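Side-chain contacts in 2-dehydropantoate 2-reductase (Porphyromonas gingivalis, PDB 2QYT), which probably catalyses the NADPH-dependent reduction of ketopantoate to pantoate, a step in the biosynthesis of pantothenate: residues Trp42-Arg45 and Gly46-Glu50; Tyr129-Asp132 and Thr133-Trp136; Thr192-Asp195 and Trp196-Lys200. All blocks are in the same frame, centred on the assembly; numbering follows the deposited sequence. Where two conformers were deposited one is given.

Interaction 1: residues Trp42-Arg45 and Gly46-Glu50; sequences WIAR and GAHLE. With SO4 (sulfate ion), chain C.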
ATOM      1  N   TRP A  42      10.063  13.213  -5.128  1.00 15.81           N
ATOM      2  CA  TRP A  42       8.652  12.941  -5.334  1.00 15.41           C
ATOM      3  C   TRP A  42       8.309  12.998  -6.783  1.00 14.65           C
ATOM      4  O   TRP A  42       8.761  13.891  -7.498  1.00 14.14           O
ATOM      5  CB  TRP A  42       7.797  13.996  -4.628  1.00 16.68           C
ATOM      6  CG  TRP A  42       7.949  14.025  -3.148  1.00 16.39           C
ATOM      7  CD1 TRP A  42       8.474  13.043  -2.340  1.00 16.71           C
ATOM      8  CD2 TRP A  42       7.557  15.089  -2.276  1.00 16.59           C
ATOM      9  NE1 TRP A  42       8.439  13.444  -1.009  1.00 16.30           N
ATOM     10  CE2 TRP A  42       7.906  14.702  -0.947  1.00 15.96           C
ATOM     11  CE3 TRP A  42       7.000  16.346  -2.489  1.00 15.41           C
ATOM     12  CZ2 TRP A  42       7.679  15.526   0.162  1.00 17.37           C
ATOM     13  CZ3 TRP A  42       6.783  17.163  -1.390  1.00 16.29           C
ATOM     14  CH2 TRP A  42       7.115  16.751  -0.083  1.00 15.51           C
ATOM     15  N   ILE A  43       7.503  12.045  -7.242  1.00 14.23           N
ATOM     16  CA  ILE A  43       6.992  12.122  -8.589  1.00 14.23           C
ATOM     17  C   ILE A  43       5.528  12.449  -8.482  1.00 14.96           C
ATOM     18  O   ILE A  43       4.786  11.661  -7.983  1.00 17.00           O
ATOM     19  CB  ILE A  43       7.198  10.818  -9.380  1.00 13.81           C
ATOM     20  CG1 ILE A  43       8.689  10.398  -9.345  1.00 12.42           C
ATOM     21  CG2 ILE A  43       6.553  10.904 -10.815  1.00  9.85           C
ATOM     22  CD1 ILE A  43       9.716  11.391 -10.057  1.00 11.83           C
ATOM     23  N   ALA A  44       5.123  13.609  -8.972  1.00 16.19           N
ATOM     24  CA  ALA A  44       3.749  14.061  -8.863  1.00 17.68           C
ATOM     25  C   ALA A  44       3.485  14.704 -10.178  1.00 18.97           C
ATOM     26  O   ALA A  44       4.427  14.968 -10.910  1.00 19.41           O
ATOM     27  CB  ALA A  44       3.614  15.081  -7.776  1.00 17.06           C
ATOM     28  N   ARG A  45       2.217  14.961 -10.505  1.00 20.75           N
ATOM     29  CA  ARG A  45       1.932  15.598 -11.779  1.00 22.33           C
ATOM     30  C   ARG A  45       0.843  16.619 -11.745  1.00 22.04           C
ATOM     31  O   ARG A  45       0.147  16.792 -10.720  1.00 22.40           O
ATOM     32  CB  ARG A  45       1.658  14.549 -12.855  1.00 24.83           C
ATOM     33  CG  ARG A  45       0.736  13.394 -12.463  1.00 28.78           C
ATOM     34  CD  ARG A  45       1.049  12.226 -13.411  1.00 36.60           C
ATOM     35  NE  ARG A  45       1.788  11.145 -12.740  1.00 43.44           N
ATOM     36  CZ  ARG A  45       3.081  10.817 -12.908  1.00 45.20           C
ATOM     37  NH1 ARG A  45       3.878  11.475 -13.775  1.00 46.99           N
ATOM     38  NH2 ARG A  45       3.570   9.778 -12.219  1.00 41.86           N
ATOM     39  N   GLY A  46       0.732  17.337 -12.864  1.00 21.44           N
ATOM     40  CA  GLY A  46      -0.325  18.329 -13.085  1.00 20.28           C
ATOM     41  C   GLY A  46      -0.424  19.440 -12.053  1.00 19.80           C
ATOM     42  O   GLY A  46       0.598  20.022 -11.647  1.00 20.09           O
ATOM     43  N   ALA A  47      -1.664  19.723 -11.638  1.00 18.50           N
ATOM     44  CA  ALA A  47      -1.982  20.727 -10.617  1.00 17.12           C
ATOM     45  C   ALA A  47      -1.383  20.425  -9.283  1.00 16.40           C
ATOM     46  O   ALA A  47      -0.956  21.334  -8.583  1.00 17.14           O
ATOM     47  CB  ALA A  47      -3.515  20.915 -10.482  1.00 15.79           C
ATOM     48  N   HIS A  48      -1.381  19.153  -8.912  1.00 16.08           N
ATOM     49  CA  HIS A  48      -0.745  18.720  -7.683  1.00 15.84           C
ATOM     50  C   HIS A  48       0.752  19.117  -7.730  1.00 16.00           C
ATOM     51  O   HIS A  48       1.222  19.885  -6.893  1.00 16.27           O
ATOM     52  CB  HIS A  48      -0.930  17.222  -7.529  1.00 15.10           C
ATOM     53  CG  HIS A  48      -0.608  16.696  -6.166  1.00 15.55           C
ATOM     54  ND1 HIS A  48      -0.919  17.380  -5.002  1.00 17.00           N
ATOM     55  CD2 HIS A  48      -0.049  15.526  -5.781  1.00 14.60           C
ATOM     56  CE1 HIS A  48      -0.556  16.650  -3.960  1.00 16.75           C
ATOM     57  NE2 HIS A  48       0.016  15.540  -4.408  1.00 16.47           N
ATOM     58  N   LEU A  49       1.466  18.633  -8.737  1.00 16.46           N
ATOM     59  CA  LEU A  49       2.842  19.076  -8.999  1.00 16.87           C
ATOM     60  C   LEU A  49       2.985  20.596  -8.986  1.00 16.46           C
ATOM     61  O   LEU A  49       3.879  21.132  -8.307  1.00 17.00           O
ATOM     62  CB  LEU A  49       3.376  18.520 -10.334  1.00 15.99           C
ATOM     63  CG  LEU A  49       4.700  19.117 -10.844  1.00 16.97           C
ATOM     64  CD1 LEU A  49       5.834  18.726  -9.860  1.00 18.28           C
ATOM     65  CD2 LEU A  49       5.032  18.621 -12.249  1.00 18.51           C
ATOM     66  N   GLU A  50       2.129  21.311  -9.721  1.00 16.89           N
ATOM     67  CA  GLU A  50       2.267  22.779  -9.767  1.00 17.08           C
ATOM     68  C   GLU A  50       2.049  23.496  -8.415  1.00 15.89           C
ATOM     69  O   GLU A  50       2.771  24.463  -8.105  1.00 14.51           O
ATOM     70  CB  GLU A  50       1.448  23.411 -10.909  1.00 18.00           C
ATOM     71  CG  GLU A  50       2.093  23.124 -12.322  1.00 24.06           C
ATOM     72  CD  GLU A  50       3.658  23.433 -12.407  1.00 32.00           C
ATOM     73  OE1 GLU A  50       4.048  24.602 -12.078  1.00 31.13           O
ATOM     74  OE2 GLU A  50       4.483  22.517 -12.794  1.00 31.12           O
TER
HETATM   75  S   SO4 C 316       0.130  12.674  -8.235  1.00 28.59           S
HETATM   76  O1  SO4 C 316       0.958  12.653  -7.046  1.00 31.71           O
HETATM   77  O2  SO4 C 316      -1.247  12.484  -7.768  1.00 32.11           O
HETATM   78  O3  SO4 C 316       0.219  13.951  -8.937  1.00 26.19           O
HETATM   79  O4  SO4 C 316       0.552  11.542  -9.085  1.00 31.58           O
HETATM   80  O   HOH W   1      -3.021  17.333 -10.073  1.00 19.80           O

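Interaction 2: residues Tyr129-Asp132 and Thr133-Trp136; sequences YLPD and TVVW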
ATOM      1  N   TYR A 129       8.872  -8.444 -14.423  1.00 19.30           N
ATOM      2  CA  TYR A 129       9.968  -7.981 -15.275  1.00 20.74           C
ATOM      3  C   TYR A 129      11.205  -7.517 -14.535  1.00 20.72           C
ATOM      4  O   TYR A 129      12.202  -7.163 -15.182  1.00 19.92           O
ATOM      5  CB  TYR A 129       9.510  -6.868 -16.214  1.00 21.96           C
ATOM      6  CG  TYR A 129       8.274  -7.163 -17.030  1.00 23.32           C
ATOM      7  CD1 TYR A 129       8.325  -7.984 -18.158  1.00 22.59           C
ATOM      8  CD2 TYR A 129       7.057  -6.584 -16.684  1.00 24.12           C
ATOM      9  CE1 TYR A 129       7.201  -8.216 -18.916  1.00 23.23           C
ATOM     10  CE2 TYR A 129       5.932  -6.817 -17.427  1.00 23.47           C
ATOM     11  CZ  TYR A 129       5.996  -7.615 -18.533  1.00 24.18           C
ATOM     12  OH  TYR A 129       4.817  -7.828 -19.239  1.00 26.75           O
ATOM     13  N   LEU A 130      11.139  -7.537 -13.192  1.00 20.65           N
ATOM     14  CA  LEU A 130      12.242  -7.094 -12.330  1.00 20.67           C
ATOM     15  C   LEU A 130      12.769  -8.268 -11.509  1.00 21.49           C
ATOM     16  O   LEU A 130      11.998  -9.149 -11.198  1.00 22.62           O
ATOM     17  CB  LEU A 130      11.765  -5.976 -11.390  1.00 19.15           C
ATOM     18  CG  LEU A 130      11.298  -4.746 -12.177  1.00 18.99           C
ATOM     19  CD1 LEU A 130      10.450  -3.787 -11.359  1.00 16.09           C
ATOM     20  CD2 LEU A 130      12.551  -4.054 -12.909  1.00 13.33           C
ATOM     21  N   PRO A 131      14.077  -8.273 -11.130  1.00 22.11           N
ATOM     22  CA  PRO A 131      14.613  -9.328 -10.200  1.00 22.46           C
ATOM     23  C   PRO A 131      13.821  -9.455  -8.913  1.00 22.98           C
ATOM     24  O   PRO A 131      13.281  -8.430  -8.411  1.00 22.28           O
ATOM     25  CB  PRO A 131      16.025  -8.828  -9.899  1.00 22.69           C
ATOM     26  CG  PRO A 131      16.416  -8.042 -11.188  1.00 21.83           C
ATOM     27  CD  PRO A 131      15.120  -7.303 -11.529  1.00 21.38           C
ATOM     28  N   ASP A 132      13.699 -10.682  -8.358  1.00 24.90           N
ATOM     29  CA  ASP A 132      12.856 -10.882  -7.108  1.00 25.05           C
ATOM     30  C   ASP A 132      13.402 -10.094  -5.984  1.00 24.04           C
ATOM     31  O   ASP A 132      12.716  -9.792  -5.005  1.00 24.87           O
ATOM     32  CB  ASP A 132      12.941 -12.298  -6.504  1.00 26.84           C
ATOM     33  CG  ASP A 132      12.696 -13.369  -7.481  1.00 30.36           C
ATOM     34  OD1 ASP A 132      13.490 -13.462  -8.477  1.00 30.75           O
ATOM     35  OD2 ASP A 132      11.722 -14.118  -7.197  1.00 32.82           O
ATOM     36  N   THR A 133      14.695  -9.861  -6.098  1.00 22.45           N
ATOM     37  CA  THR A 133      15.494  -9.282  -5.076  1.00 21.27           C
ATOM     38  C   THR A 133      15.194  -7.770  -5.026  1.00 20.24           C
ATOM     39  O   THR A 133      15.339  -7.153  -3.982  1.00 20.73           O
ATOM     40  CB  THR A 133      16.954  -9.659  -5.424  1.00 21.70           C
ATOM     41  OG1 THR A 133      17.544 -10.406  -4.344  1.00 24.01           O
ATOM     42  CG2 THR A 133      17.798  -8.479  -5.942  1.00 19.80           C
ATOM     43  N   VAL A 134      14.745  -7.208  -6.154  1.00 18.49           N
ATOM     44  CA  VAL A 134      14.474  -5.756  -6.297  1.00 17.71           C
ATOM     45  C   VAL A 134      13.109  -5.356  -5.676  1.00 16.20           C
ATOM     46  O   VAL A 134      12.948  -4.282  -5.135  1.00 16.12           O
ATOM     47  CB  VAL A 134      14.547  -5.300  -7.806  1.00 17.31           C
ATOM     48  CG1 VAL A 134      14.027  -3.883  -7.997  1.00 17.47           C
ATOM     49  CG2 VAL A 134      15.979  -5.400  -8.359  1.00 16.83           C
ATOM     50  N   VAL A 135      12.131  -6.237  -5.741  1.00 15.96           N
ATOM     51  CA  VAL A 135      10.778  -5.854  -5.340  1.00 15.71           C
ATOM     52  C   VAL A 135      10.486  -6.460  -3.967  1.00 14.70           C
ATOM     53  O   VAL A 135      10.531  -7.657  -3.814  1.00 14.58           O
ATOM     54  CB  VAL A 135       9.716  -6.267  -6.422  1.00 16.67           C
ATOM     55  CG1 VAL A 135       8.276  -5.973  -5.943  1.00 15.77           C
ATOM     56  CG2 VAL A 135      10.030  -5.607  -7.788  1.00 15.56           C
ATOM     57  N   TRP A 136      10.242  -5.614  -2.967  1.00 14.59           N
ATOM     58  CA  TRP A 136       9.789  -6.075  -1.667  1.00 15.22           C
ATOM     59  C   TRP A 136       8.258  -5.966  -1.578  1.00 15.37           C
ATOM     60  O   TRP A 136       7.636  -5.496  -2.494  1.00 15.94           O
ATOM     61  CB  TRP A 136      10.446  -5.249  -0.567  1.00 15.26           C
ATOM     62  CG  TRP A 136      11.962  -5.450  -0.414  1.00 16.84           C
ATOM     63  CD1 TRP A 136      12.744  -6.481  -0.922  1.00 16.04           C
ATOM     64  CD2 TRP A 136      12.835  -4.634   0.360  1.00 14.65           C
ATOM     65  NE1 TRP A 136      14.036  -6.329  -0.502  1.00 14.78           N
ATOM     66  CE2 TRP A 136      14.125  -5.193   0.264  1.00 16.10           C
ATOM     67  CE3 TRP A 136      12.651  -3.455   1.110  1.00 15.08           C
ATOM     68  CZ2 TRP A 136      15.245  -4.613   0.892  1.00 16.06           C
ATOM     69  CZ3 TRP A 136      13.763  -2.880   1.730  1.00 15.67           C
ATOM     70  CH2 TRP A 136      15.040  -3.460   1.609  1.00 15.40           C
TER

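Interaction 3: residues Thr192-Asp195 and Trp196-Lys200; sequences TDID and WYIMK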
ATOM      1  N   THR A 192       9.147 -10.742   9.289  1.00 20.74           N
ATOM      2  CA  THR A 192       9.629 -11.813   8.454  1.00 20.33           C
ATOM      3  C   THR A 192       8.497 -12.480   7.656  1.00 18.95           C
ATOM      4  O   THR A 192       8.674 -12.843   6.461  1.00 19.15           O
ATOM      5  CB  THR A 192      10.422 -12.824   9.321  1.00 20.43           C
ATOM      6  OG1 THR A 192      11.120 -13.713   8.461  1.00 22.73           O
ATOM      7  CG2 THR A 192       9.503 -13.610  10.284  1.00 22.75           C
ATOM      8  N   ASP A 193       7.344 -12.627   8.318  1.00 16.85           N
ATOM      9  CA  ASP A 193       6.120 -13.114   7.694  1.00 14.40           C
ATOM     10  C   ASP A 193       5.346 -11.965   7.047  1.00 12.69           C
ATOM     11  O   ASP A 193       4.159 -11.745   7.321  1.00 12.63           O
ATOM     12  CB  ASP A 193       5.257 -13.928   8.688  1.00 15.10           C
ATOM     13  CG  ASP A 193       4.859 -13.141   9.957  1.00 15.69           C
ATOM     14  OD1 ASP A 193       5.604 -12.226  10.402  1.00 14.59           O
ATOM     15  OD2 ASP A 193       3.787 -13.475  10.533  1.00 18.55           O
ATOM     16  N   ILE A 194       6.007 -11.240   6.156  1.00 10.44           N
ATOM     17  CA  ILE A 194       5.341 -10.119   5.516  1.00  8.75           C
ATOM     18  C   ILE A 194       4.110 -10.547   4.696  1.00  8.41           C
ATOM     19  O   ILE A 194       3.170  -9.772   4.596  1.00  7.40           O
ATOM     20  CB  ILE A 194       6.280  -9.279   4.657  1.00  8.38           C
ATOM     21  CG1 ILE A 194       5.549  -8.054   4.093  1.00  6.63           C
ATOM     22  CG2 ILE A 194       6.950 -10.131   3.574  1.00  7.71           C
ATOM     23  CD1 ILE A 194       5.277  -6.980   5.112  1.00  2.13           C
ATOM     24  N   ASP A 195       4.139 -11.763   4.125  1.00  8.11           N
ATOM     25  CA  ASP A 195       3.019 -12.306   3.344  1.00  8.66           C
ATOM     26  C   ASP A 195       1.735 -12.335   4.166  1.00  9.10           C
ATOM     27  O   ASP A 195       0.645 -12.089   3.649  1.00  9.97           O
ATOM     28  CB  ASP A 195       3.326 -13.723   2.847  1.00  8.49           C
ATOM     29  CG  ASP A 195       4.390 -13.752   1.756  1.00  9.73           C
ATOM     30  OD1 ASP A 195       4.672 -12.704   1.150  1.00  7.67           O
ATOM     31  OD2 ASP A 195       4.960 -14.832   1.508  1.00 11.86           O
ATOM     32  N   TRP A 196       1.868 -12.642   5.449  1.00  9.38           N
ATOM     33  CA  TRP A 196       0.721 -12.709   6.346  1.00 10.05           C
ATOM     34  C   TRP A 196       0.038 -11.351   6.506  1.00  8.88           C
ATOM     35  O   TRP A 196      -1.171 -11.270   6.404  1.00  8.54           O
ATOM     36  CB  TRP A 196       1.142 -13.282   7.695  1.00 11.68           C
ATOM     37  CG  TRP A 196       0.206 -12.995   8.803  1.00 15.13           C
ATOM     38  CD1 TRP A 196       0.498 -12.360   9.985  1.00 17.64           C
ATOM     39  CD2 TRP A 196      -1.187 -13.319   8.851  1.00 16.95           C
ATOM     40  NE1 TRP A 196      -0.635 -12.287  10.774  1.00 19.51           N
ATOM     41  CE2 TRP A 196      -1.679 -12.872  10.105  1.00 18.62           C
ATOM     42  CE3 TRP A 196      -2.070 -13.955   7.963  1.00 18.44           C
ATOM     43  CZ2 TRP A 196      -3.017 -13.022  10.479  1.00 15.81           C
ATOM     44  CZ3 TRP A 196      -3.407 -14.117   8.346  1.00 17.10           C
ATOM     45  CH2 TRP A 196      -3.862 -13.648   9.588  1.00 16.55           C
ATOM     46  N   TYR A 197       0.818 -10.294   6.745  1.00  8.37           N
ATOM     47  CA  TYR A 197       0.276  -8.924   6.855  1.00  7.57           C
ATOM     48  C   TYR A 197      -0.417  -8.498   5.569  1.00  8.25           C
ATOM     49  O   TYR A 197      -1.470  -7.854   5.592  1.00  9.05           O
ATOM     50  CB  TYR A 197       1.359  -7.906   7.268  1.00  6.18           C
ATOM     51  CG  TYR A 197       1.858  -8.150   8.659  1.00  4.59           C
ATOM     52  CD1 TYR A 197       1.347  -7.429   9.747  1.00  4.94           C
ATOM     53  CD2 TYR A 197       2.800  -9.148   8.910  1.00  3.65           C
ATOM     54  CE1 TYR A 197       1.790  -7.696  11.073  1.00  4.43           C
ATOM     55  CE2 TYR A 197       3.250  -9.409  10.199  1.00  2.93           C
ATOM     56  CZ  TYR A 197       2.748  -8.686  11.283  1.00  4.17           C
ATOM     57  OH  TYR A 197       3.198  -8.981  12.568  1.00  5.14           O
ATOM     58  N   ILE A 198       0.171  -8.886   4.452  1.00  7.64           N
ATOM     59  CA  ILE A 198      -0.389  -8.603   3.146  1.00  8.95           C
ATOM     60  C   ILE A 198      -1.728  -9.310   2.871  1.00  9.15           C
ATOM     61  O   ILE A 198      -2.659  -8.671   2.357  1.00  8.72           O
ATOM     62  CB  ILE A 198       0.601  -9.004   2.039  1.00  8.13           C
ATOM     63  CG1 ILE A 198       1.915  -8.237   2.195  1.00  8.65           C
ATOM     64  CG2 ILE A 198       0.001  -8.780   0.634  1.00  9.88           C
ATOM     65  CD1 ILE A 198       1.894  -6.976   1.572  1.00  2.20           C
HETATM   66  N   MSE A 199      -1.808 -10.622   3.097  1.00  9.68           N
HETATM   67  CA  MSE A 199      -3.099 -11.314   2.920  0.50 10.06           C
HETATM   68  C   MSE A 199      -4.101 -10.820   3.950  1.00 10.74           C
HETATM   69  O   MSE A 199      -5.265 -10.607   3.630  1.00 11.73           O
HETATM   70  CB  MSE A 199      -2.975 -12.849   2.924  0.50 10.06           C
HETATM   71  CG  MSE A 199      -2.489 -13.510   4.213  0.50 10.55           C
HETATM   72 SE   MSE A 199      -3.059 -15.398   4.403  0.25  9.26          SE
HETATM   73  CE  MSE A 199      -4.467 -15.159   5.688  0.50 10.78           C
ATOM     74  N   LYS A 200      -3.639 -10.607   5.183  1.00 10.89           N
ATOM     75  CA  LYS A 200      -4.528 -10.125   6.235  1.00 12.77           C
ATOM     76  C   LYS A 200      -5.203  -8.800   5.854  1.00 12.51           C
ATOM     77  O   LYS A 200      -6.428  -8.681   5.951  1.00 12.64           O
ATOM     78  CB  LYS A 200      -3.804 -10.039   7.593  1.00 12.79           C
ATOM     79  CG  LYS A 200      -4.720  -9.953   8.807  1.00 13.68           C
ATOM     80  CD  LYS A 200      -3.958  -9.458  10.044  1.00 15.83           C
ATOM     81  CE  LYS A 200      -3.850  -7.918  10.096  1.00 19.07           C
ATOM     82  NZ  LYS A 200      -2.465  -7.430  10.384  1.00 20.55           N
TER

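Interaction 1: residues Trp42-Arg45 and Gly46-Glu50
Arg-45 meets the residues that follow it mainly through its carbonyl oxygen, at the turn from strand 38-43 into helix 46-55. Gly-46 makes the corner with a positive phi of 57°, and its own oxygen receives Glu-50 N within the new helix. His-48 comes next: its N gives a hydrogen bond to a water (2.7 Å from His-48 N to the water oxygen), which in turn donates to Arg-45 O. Its ring, with CG anti to the backbone N (chi1 -166°), swings towards a bound sulfate, probably from the crystallisation liquor. His-48 CD2 lies 3.3 Å from sulfate O1, which sits in the ring plane at the edge. Ring rotation is fixed from outside, NE2 bonding to Leu-16 O and ND1 to Gly-150 N. Leu-49 N bonds Arg-45 O at 3.0 Å, nearly straight at 171°. The Leu-49 CB is 4.3 Å from Ala-44 CB and 3.7 Å from Ala-44 O, while the side chain also rests on Val-74 of the adjacent strand. The sulfate is held by Arg-45 N, 2.7 Å from sulfate O3, and by Leu-16 N. A strand-turn-helix that offers backbone amides to an anion beside the probable glycine-rich loop is consistent with the NADP-binding Rossmann fold, where a cofactor phosphate would probably take the sulfate's place.

Interaction 2: residues Tyr129-Asp132 and Thr133-Trp136
Pro-131 and Val-134 make the closest side-chain approach of this local contact, lying next to each other and pointing the same way; Val-134 is buried, while Pro-131 lies at the surface. One methyl does the touching: Val-134 CG2 is 3.8 Å from Pro-131 CB and equally far from Pro-131 CD, with CG hardly more distant, so it meets three ring carbons almost evenly. The first torsion of Val-134 (chi1 170°) explains this, since it sets CG1 anti to the backbone N and leaves CG2 next to that nitrogen, facing the proline. A second apolar pair completes the buried side together with Val-134. Val-135 CG2 comes within 4.0 Å of Leu-130 CB and reaches the Leu-130 methyl CD1 at the same distance, the two side chains crossing at about a right angle. Both residues are buried; Leu-130 also rests on Ile-113, and Val-135 on Ala-123 and Met-126 of helix 122-126.

The backbone that brings the pairs together is a type I beta turn over Pro-131 to Val-134, closed by Val-134 N to Pro-131 O at 3.0 Å. That bond is bent, 148° at the hydrogen. The turn lies in the connection from helix 122-126 to strand 137-148, beside the edge strand 111-115 of the parallel Rossmann-type sheet; Val-134 and Trp-136 both make backbone hydrogen bonds with Ile-113.

The two corner residues, Asp-132 and Thr-133, are exposed and pack loosely. Asp-132 directs its CB away from the residues ahead, and the nearest side-chain approach of Thr-133 to the proline is CG2 to Pro-131 CB at 4.4 Å. Thr-133 has an unstaggered chi1 of -121° and touches a crystal neighbour.

Interaction 3: residues Thr192-Asp195 and Trp196-Lys200
Ile-198 N to Ile-194 O (3.1 Å) and Met-199 N to Asp-195 O (2.9 Å), the second nearly straight, are the first regular i to i+4 bonds across the opening turn of helix 194-215. Before them Asp-193 centres an inverse gamma turn at the N-cap position, and its oxygen accepts only a weak bond from Trp-196 N, bent to 133°.

The Asp-193 side chain makes no capping bond. Its CG stands between the backbone N and the carbonyl carbon, and the carboxylate extends along the two aromatic residues of the first helical turn. Asp-193 OD2 lies 3.5 Å from Trp-196 CD1, the carboxylate only 22° from parallel with the indole. Asp-193 OD1 is 3.7 Å from Tyr-197 CE2, but here the planes are 82° apart, almost perpendicular. The Asp-193 carbonyl oxygen also reaches the tyrosine ring at its edge, in plane, 3.3 Å from Tyr-197 CD2.

This helix belongs to the largely helical C-terminal part of the ketopantoate reductase fold, and its first turn packs against strand 137-148. Asp-195 OD1 forms a salt bridge with Lys-137 of that strand, and the Tyr-197 ring stacks on Tyr-162. Asp-195, in the first turn, would probably also be stabilised by the helix dipole.

On the strand-facing side, Ile-194 CG1 meets Ile-198 CG1 at 4.1 Å. Trp-196 departs in another direction, onto Val-252 and Gln-255 of helix 252-262, while Lys-200 CB lies over one face of the Trp-196 indole, offset toward its rim.

How the interactions relate
The three contacts follow one another along the chain without touching. Interactions 1 and 2 both belong to the N-terminal family region, with centres about 27 Å apart and nearest atoms about 14 Å; interaction 1 holds the sulfate at the probable cofactor site, whereas interaction 2 lies by the far edge strand of the same parallel sheet. Interaction 3 lies across the chain's centre from interaction 1, about 32 Å between centres, in the C-terminal region. Interactions 2 and 3 are nearer, about 17 Å between centres and 7 Å between nearest atoms. Strand 137-148 links them: it continues directly from Trp-136 and runs on to meet the first turn of helix 194-215.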